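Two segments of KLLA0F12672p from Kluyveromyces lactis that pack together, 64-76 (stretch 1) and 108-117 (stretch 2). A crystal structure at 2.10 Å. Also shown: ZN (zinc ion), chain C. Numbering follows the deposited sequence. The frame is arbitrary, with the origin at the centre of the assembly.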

ATOM      1  N   LEU A  64       1.019  -1.682  -6.541  1.00 37.00           N
ATOM      2  CA  LEU A  64       2.004  -1.207  -5.570  1.00 37.55           C
ATOM      3  C   LEU A  64       3.227  -2.146  -5.527  1.00 38.64           C
ATOM      4  O   LEU A  64       4.398  -1.710  -5.562  1.00 41.33           O
ATOM      5  CB  LEU A  64       1.349  -1.058  -4.192  1.00 42.40           C
ATOM      6  CG  LEU A  64       2.138  -0.435  -3.035  1.00 44.93           C
ATOM      7  CD1 LEU A  64       1.347  -0.211  -1.765  1.00 45.10           C
ATOM      8  CD2 LEU A  64       3.310  -1.283  -2.640  1.00 53.04           C
ATOM      9  N   VAL A  65       2.961  -3.437  -5.419  1.00 33.94           N
ATOM     10  CA  VAL A  65       3.996  -4.418  -5.291  1.00 34.59           C
ATOM     11  C   VAL A  65       4.866  -4.360  -6.549  1.00 38.54           C
ATOM     12  O   VAL A  65       6.070  -4.459  -6.479  1.00 34.74           O
ATOM     13  CB  VAL A  65       3.369  -5.835  -5.107  1.00 32.63           C
ATOM     14  CG1 VAL A  65       4.363  -6.956  -5.347  1.00 35.84           C
ATOM     15  CG2 VAL A  65       2.751  -5.996  -3.711  1.00 31.01           C
ATOM     16  N   GLN A  66       4.243  -4.271  -7.713  1.00 42.86           N
ATOM     17  CA  GLN A  66       5.009  -4.248  -8.978  1.00 46.49           C
ATOM     18  C   GLN A  66       5.930  -3.009  -9.033  1.00 45.04           C
ATOM     19  O   GLN A  66       7.105  -3.097  -9.269  1.00 41.11           O
ATOM     20  CB  GLN A  66       4.025  -4.151 -10.141  1.00 54.82           C
ATOM     21  CG  GLN A  66       4.167  -5.266 -11.132  1.00 67.36           C
ATOM     22  CD  GLN A  66       3.662  -6.586 -10.596  1.00 75.14           C
ATOM     23  OE1 GLN A  66       4.309  -7.254  -9.770  1.00 77.36           O
ATOM     24  NE2 GLN A  66       2.494  -6.992 -11.088  1.00 86.74           N
ATOM     25  N   GLU A  67       5.343  -1.853  -8.821  1.00 40.45           N
ATOM     26  CA  GLU A  67       6.095  -0.592  -8.832  1.00 47.64           C
ATOM     27  C   GLU A  67       7.215  -0.609  -7.797  1.00 46.49           C
ATOM     28  O   GLU A  67       8.325  -0.126  -8.075  1.00 45.26           O
ATOM     29  CB  GLU A  67       5.140   0.561  -8.570  1.00 49.97           C
ATOM     30  CG  GLU A  67       5.302   1.809  -9.367  1.00 62.94           C
ATOM     31  CD  GLU A  67       5.236   1.549 -10.830  1.00 65.03           C
ATOM     32  OE1 GLU A  67       6.251   1.816 -11.473  1.00 72.17           O
ATOM     33  OE2 GLU A  67       4.192   1.064 -11.302  1.00 72.23           O
ATOM     34  N   ARG A  68       6.979  -1.229  -6.636  1.00 41.44           N
ATOM     35  CA  ARG A  68       8.064  -1.325  -5.643  1.00 37.21           C
ATOM     36  C   ARG A  68       9.213  -2.218  -6.131  1.00 36.78           C
ATOM     37  O   ARG A  68      10.427  -1.908  -5.934  1.00 36.31           O
ATOM     38  CB  ARG A  68       7.554  -1.793  -4.275  1.00 35.53           C
ATOM     39  CG  ARG A  68       6.880  -0.698  -3.434  1.00 36.53           C
ATOM     40  CD  ARG A  68       6.262  -1.265  -2.180  1.00 36.46           C
ATOM     41  NE  ARG A  68       7.221  -1.880  -1.276  1.00 38.88           N
ATOM     42  CZ  ARG A  68       7.914  -1.200  -0.370  1.00 39.78           C
ATOM     43  NH1 ARG A  68       7.761   0.133  -0.288  1.00 39.37           N
ATOM     44  NH2 ARG A  68       8.779  -1.851   0.432  1.00 39.55           N
ATOM     45  N   ASN A  69       8.851  -3.327  -6.758  1.00 34.22           N
ATOM     46  CA  ASN A  69       9.868  -4.189  -7.327  1.00 36.99           C
ATOM     47  C   ASN A  69      10.762  -3.477  -8.433  1.00 37.28           C
ATOM     48  O   ASN A  69      11.958  -3.674  -8.480  1.00 37.47           O
ATOM     49  CB  ASN A  69       9.206  -5.441  -7.909  1.00 38.76           C
ATOM     50  CG  ASN A  69       8.620  -6.359  -6.846  1.00 40.38           C
ATOM     51  OD1 ASN A  69       8.869  -6.224  -5.623  1.00 41.26           O
ATOM     52  ND2 ASN A  69       7.834  -7.296  -7.311  1.00 35.76           N
ATOM     53  N   LEU A  70      10.151  -2.646  -9.256  1.00 37.38           N
ATOM     54  CA  LEU A  70      10.869  -1.869 -10.298  1.00 45.29           C
ATOM     55  C   LEU A  70      11.881  -0.907  -9.730  1.00 46.86           C
ATOM     56  O   LEU A  70      12.750  -0.490 -10.451  1.00 45.96           O
ATOM     57  CB  LEU A  70       9.916  -1.047 -11.163  1.00 45.16           C
ATOM     58  CG  LEU A  70       8.922  -1.860 -11.978  1.00 46.99           C
ATOM     59  CD1 LEU A  70       7.913  -0.915 -12.594  1.00 48.93           C
ATOM     60  CD2 LEU A  70       9.677  -2.575 -13.080  1.00 47.49           C
ATOM     61  N   VAL A  71      11.739  -0.517  -8.466  1.00 42.85           N
ATOM     62  CA  VAL A  71      12.780   0.287  -7.793  1.00 47.48           C
ATOM     63  C   VAL A  71      13.554  -0.581  -6.752  1.00 40.96           C
ATOM     64  O   VAL A  71      14.161  -0.110  -5.787  1.00 43.88           O
ATOM     65  CB  VAL A  71      12.152   1.548  -7.191  1.00 53.05           C
ATOM     66  CG1 VAL A  71      13.214   2.488  -6.637  1.00 61.42           C
ATOM     67  CG2 VAL A  71      11.312   2.274  -8.249  1.00 58.10           C
ATOM     68  N   LYS A  72      13.547  -1.861  -7.003  1.00 41.31           N
ATOM     69  CA  LYS A  72      14.241  -2.834  -6.181  1.00 47.50           C
ATOM     70  C   LYS A  72      13.815  -2.872  -4.705  1.00 44.72           C
ATOM     71  O   LYS A  72      14.609  -3.132  -3.811  1.00 44.30           O
ATOM     72  CB  LYS A  72      15.747  -2.723  -6.352  1.00 50.78           C
ATOM     73  CG  LYS A  72      16.145  -2.921  -7.814  1.00 52.07           C
ATOM     74  CD  LYS A  72      17.641  -2.794  -7.994  1.00 58.03           C
ATOM     75  CE  LYS A  72      17.977  -2.473  -9.444  1.00 62.01           C
ATOM     76  NZ  LYS A  72      19.430  -2.203  -9.491  1.00 69.76           N
ATOM     77  N   ARG A  73      12.520  -2.759  -4.468  1.00 41.04           N
ATOM     78  CA  ARG A  73      12.049  -2.991  -3.065  1.00 41.24           C
ATOM     79  C   ARG A  73      11.179  -4.225  -2.982  1.00 40.11           C
ATOM     80  O   ARG A  73      10.356  -4.517  -3.917  1.00 35.33           O
ATOM     81  CB  ARG A  73      11.372  -1.738  -2.556  1.00 43.12           C
ATOM     82  CG  ARG A  73      12.427  -0.679  -2.223  1.00 47.22           C
ATOM     83  CD  ARG A  73      12.023   0.742  -2.513  1.00 53.91           C
ATOM     84  NE  ARG A  73      11.643   1.399  -1.281  1.00 60.02           N
ATOM     85  CZ  ARG A  73      12.129   2.536  -0.809  1.00 57.63           C
ATOM     86  NH1 ARG A  73      13.025   3.261  -1.466  1.00 63.89           N
ATOM     87  NH2 ARG A  73      11.661   2.980   0.336  1.00 65.49           N
ATOM     88  N   CYS A  74      11.413  -4.999  -1.924  1.00 37.93           N
ATOM     89  CA  CYS A  74      10.455  -6.034  -1.525  1.00 37.79           C
ATOM     90  C   CYS A  74       9.025  -5.478  -1.642  1.00 35.06           C
ATOM     91  O   CYS A  74       8.750  -4.316  -1.292  1.00 36.06           O
ATOM     92  CB  CYS A  74      10.701  -6.525  -0.100  1.00 36.02           C
ATOM     93  SG  CYS A  74       9.512  -7.813   0.464  1.00 35.44           S
ATOM     94  N   GLY A  75       8.158  -6.306  -2.190  1.00 32.67           N
ATOM     95  CA  GLY A  75       6.778  -5.961  -2.413  1.00 36.50           C
ATOM     96  C   GLY A  75       6.018  -5.545  -1.168  1.00 33.16           C
ATOM     97  O   GLY A  75       5.195  -4.634  -1.221  1.00 32.34           O
ATOM     98  N   TYR A  76       6.323  -6.179  -0.066  1.00 33.37           N
ATOM     99  CA  TYR A  76       5.634  -5.882   1.222  1.00 36.88           C
ATOM    100  C   TYR A  76       6.071  -4.529   1.762  1.00 35.22           C
ATOM    101  O   TYR A  76       7.249  -4.340   2.053  1.00 36.25           O
ATOM    102  CB  TYR A  76       5.869  -6.994   2.249  1.00 34.83           C
ATOM    103  CG  TYR A  76       4.976  -7.003   3.493  1.00 30.61           C
ATOM    104  CD1 TYR A  76       3.587  -6.901   3.384  1.00 30.47           C
ATOM    105  CD2 TYR A  76       5.546  -7.156   4.778  1.00 34.43           C
ATOM    106  CE1 TYR A  76       2.776  -6.973   4.488  1.00 32.28           C
ATOM    107  CE2 TYR A  76       4.740  -7.228   5.930  1.00 34.61           C
ATOM    108  CZ  TYR A  76       3.367  -7.098   5.779  1.00 35.59           C
ATOM    109  OH  TYR A  76       2.519  -7.178   6.843  1.00 35.32           O
ATOM    110  N   LEU A 108       9.923 -15.232  -4.936  1.00 48.38           N
ATOM    111  CA  LEU A 108      11.223 -14.599  -4.705  1.00 50.25           C
ATOM    112  C   LEU A 108      11.559 -13.484  -5.713  1.00 47.66           C
ATOM    113  O   LEU A 108      12.471 -12.681  -5.487  1.00 46.84           O
ATOM    114  CB  LEU A 108      12.351 -15.631  -4.657  1.00 58.74           C
ATOM    115  CG  LEU A 108      12.767 -16.317  -3.326  1.00 61.72           C
ATOM    116  CD1 LEU A 108      12.445 -15.525  -2.062  1.00 62.31           C
ATOM    117  CD2 LEU A 108      12.141 -17.698  -3.266  1.00 70.15           C
ATOM    118  N   THR A 109      10.791 -13.371  -6.776  1.00 43.61           N
ATOM    119  CA  THR A 109      11.018 -12.266  -7.705  1.00 46.42           C
ATOM    120  C   THR A 109      10.296 -10.971  -7.235  1.00 46.69           C
ATOM    121  O   THR A 109      10.597  -9.887  -7.704  1.00 41.19           O
ATOM    122  CB  THR A 109      10.630 -12.661  -9.138  1.00 49.01           C
ATOM    123  OG1 THR A 109       9.218 -12.820  -9.217  1.00 52.00           O
ATOM    124  CG2 THR A 109      11.322 -13.993  -9.537  1.00 49.47           C
ATOM    125  N   GLU A 110       9.409 -11.111  -6.248  1.00 42.80           N
ATOM    126  CA  GLU A 110       8.590 -10.024  -5.731  1.00 43.03           C
ATOM    127  C   GLU A 110       8.810  -9.696  -4.226  1.00 35.23           C
ATOM    128  O   GLU A 110       8.558  -8.573  -3.774  1.00 37.37           O
ATOM    129  CB  GLU A 110       7.133 -10.377  -5.972  1.00 40.56           C
ATOM    130  CG  GLU A 110       6.761 -10.520  -7.427  1.00 45.35           C
ATOM    131  CD  GLU A 110       5.302 -10.879  -7.627  1.00 51.45           C
ATOM    132  OE1 GLU A 110       4.576 -11.217  -6.660  1.00 56.43           O
ATOM    133  OE2 GLU A 110       4.885 -10.866  -8.783  1.00 60.83           O
ATOM    134  N   TYR A 111       9.351 -10.651  -3.491  1.00 39.18           N
ATOM    135  CA  TYR A 111       9.549 -10.528  -2.061  1.00 41.13           C
ATOM    136  C   TYR A 111      10.930 -10.963  -1.700  1.00 41.11           C
ATOM    137  O   TYR A 111      11.500 -11.787  -2.401  1.00 45.85           O
ATOM    138  CB  TYR A 111       8.500 -11.411  -1.334  1.00 39.08           C
ATOM    139  CG  TYR A 111       7.154 -10.932  -1.683  1.00 36.55           C
ATOM    140  CD1 TYR A 111       6.396 -11.566  -2.675  1.00 34.65           C
ATOM    141  CD2 TYR A 111       6.637  -9.795  -1.057  1.00 33.66           C
ATOM    142  CE1 TYR A 111       5.145 -11.060  -3.035  1.00 33.23           C
ATOM    143  CE2 TYR A 111       5.379  -9.303  -1.401  1.00 32.21           C
ATOM    144  CZ  TYR A 111       4.640  -9.929  -2.387  1.00 31.78           C
ATOM    145  OH  TYR A 111       3.406  -9.375  -2.762  1.00 29.28           O
ATOM    146  N   CYS A 112      11.399 -10.500  -0.544  1.00 42.09           N
ATOM    147  CA  CYS A 112      12.695 -10.878   0.026  1.00 43.56           C
ATOM    148  C   CYS A 112      12.704 -12.333   0.497  1.00 43.41           C
ATOM    149  O   CYS A 112      13.739 -13.004   0.399  1.00 41.68           O
ATOM    150  CB  CYS A 112      13.084  -9.955   1.215  1.00 41.01           C
ATOM    151  SG  CYS A 112      11.923  -9.987   2.620  1.00 42.28           S
ATOM    152  N   THR A 113      11.547 -12.827   0.939  1.00 43.31           N
ATOM    153  CA  THR A 113      11.401 -14.148   1.630  1.00 40.78           C
ATOM    154  C   THR A 113      10.015 -14.761   1.429  1.00 42.84           C
ATOM    155  O   THR A 113       9.084 -14.072   0.979  1.00 42.41           O
ATOM    156  CB  THR A 113      11.507 -13.993   3.190  1.00 42.26           C
ATOM    157  OG1 THR A 113      10.549 -13.003   3.649  1.00 37.83           O
ATOM    158  CG2 THR A 113      12.891 -13.541   3.570  1.00 43.03           C
ATOM    159  N   LYS A 114       9.831 -16.019   1.813  1.00 35.80           N
ATOM    160  CA  LYS A 114       8.502 -16.607   1.678  1.00 39.39           C
ATOM    161  C   LYS A 114       7.511 -15.984   2.718  1.00 35.22           C
ATOM    162  O   LYS A 114       6.276 -15.874   2.501  1.00 38.27           O
ATOM    163  CB  LYS A 114       8.590 -18.110   1.888  1.00 47.73           C
ATOM    164  CG  LYS A 114       7.324 -18.867   1.536  1.00 49.58           C
ATOM    165  CD  LYS A 114       7.158 -20.007   2.520  1.00 64.16           C
ATOM    166  CE  LYS A 114       6.738 -19.480   3.896  1.00 66.74           C
ATOM    167  NZ  LYS A 114       6.151 -20.568   4.712  1.00 71.56           N
ATOM    168  N   ALA A 115       8.078 -15.603   3.833  1.00 32.73           N
ATOM    169  CA  ALA A 115       7.381 -15.036   4.946  1.00 36.39           C
ATOM    170  C   ALA A 115       6.696 -13.732   4.476  1.00 36.57           C
ATOM    171  O   ALA A 115       5.467 -13.548   4.695  1.00 34.79           O
ATOM    172  CB  ALA A 115       8.374 -14.797   6.091  1.00 38.18           C
ATOM    173  N   HIS A 116       7.453 -12.896   3.767  1.00 33.63           N
ATOM    174  CA  HIS A 116       6.917 -11.610   3.232  1.00 33.48           C
ATOM    175  C   HIS A 116       5.960 -11.820   2.089  1.00 34.69           C
ATOM    176  O   HIS A 116       4.967 -11.098   1.998  1.00 34.79           O
ATOM    177  CB  HIS A 116       8.022 -10.578   2.975  1.00 36.23           C
ATOM    178  CG  HIS A 116       8.404  -9.822   4.209  1.00 39.17           C
ATOM    179  ND1 HIS A 116       9.293  -8.779   4.220  1.00 41.14           N
ATOM    180  CD2 HIS A 116       7.929  -9.912   5.480  1.00 43.46           C
ATOM    181  CE1 HIS A 116       9.395  -8.289   5.447  1.00 44.39           C
ATOM    182  NE2 HIS A 116       8.567  -8.959   6.230  1.00 42.98           N
ATOM    183  N   PHE A 117       6.209 -12.832   1.245  1.00 31.78           N
ATOM    184  CA  PHE A 117       5.145 -13.345   0.364  1.00 37.33           C
ATOM    185  C   PHE A 117       3.799 -13.614   1.125  1.00 32.57           C
ATOM    186  O   PHE A 117       2.774 -13.121   0.731  1.00 29.95           O
ATOM    187  CB  PHE A 117       5.616 -14.612  -0.386  1.00 37.45           C
ATOM    188  CG  PHE A 117       4.560 -15.248  -1.227  1.00 36.60           C
ATOM    189  CD1 PHE A 117       3.795 -14.519  -2.093  1.00 35.98           C
ATOM    190  CD2 PHE A 117       4.345 -16.616  -1.143  1.00 39.99           C
ATOM    191  CE1 PHE A 117       2.821 -15.133  -2.876  1.00 39.44           C
ATOM    192  CE2 PHE A 117       3.381 -17.220  -1.898  1.00 41.45           C
ATOM    193  CZ  PHE A 117       2.631 -16.510  -2.787  1.00 39.04           C
TER
HETATM  194 ZN    ZN C 300      10.570  -8.147   2.500  1.00 39.82          ZN

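A recurring principle of small zinc sites is that the metal fixes the ligands while backbone amides satisfy the sulfur left facing the protein. The contact between residues 64-76 and 108-117 of KLLA0F12672p is a compact example. Zinc is held by Cys74 SG and Cys112 SG, each at 2.3 Å from ZN, and by His116 ND1 at 2.2 Å from ZN; a fourth ligand comes from elsewhere in the structure. One cysteine from the first stretch is thereby tied to a cysteine and a histidine from the second.

The thiolate of Cys74 does more than bind metal. Cys74 SG accepts a hydrogen bond across the contact from Cys112 N, at 3.4 Å and with 159° at the hydrogen, a separation natural for a large sulfur acceptor. A second amide, Tyr76 N, donates weakly to the same Cys74 SG at 3.6 Å. Both bonds place polar N-H groups against a sulfur whose charge they help to offset. Cys74 SG also lies at the edges of the Tyr111 and His116 rings, 5.1 and 4.9 Å from their respective centroids.

Between Cys74 and Tyr76, Gly75 N turns to a different acceptor, Glu110 O, at 2.8 Å. This short bond joins the two backbones directly, close to where Cys74 and Tyr111 approach to 4.6 Å between their CA atoms. Glycine suits the tight fit: an ideal CB on Gly75 would lie 2.8 Å from Tyr111 CE2 and 3.0 Å from Glu110 O, clashing with both.

The carbonyl of Cys74 is satisfied within its own stretch. Arg68 NE and Arg68 NH2 both donate to Cys74 O, at 2.9 and 3.0 Å, so the helical arginine braces the loop that carries the ligand. In the second stretch, Thr113 OG1 caps the helix that supplies the histidine, accepting from His116 N at 3.1 Å. The imidazole of His116 is engaged at both nitrogens, ND1 by zinc and NE2 by a hydrogen bond elsewhere in the structure.

Aromatic and apolar packing surrounds this polar network. Tyr76 directs its ring edge toward one face of His116, with Tyr76 CD2 3.7 Å from His116 CD2 and the ring planes at 55°. Val65 reaches Tyr111 from the helix, its CG1 4.2 Å from Tyr111 CZ and its CG2 3.6 Å from Tyr111 OH; that hydroxyl finds its hydrogen bond elsewhere in the structure. Altogether the contact buries 435 Å², summed over both sides.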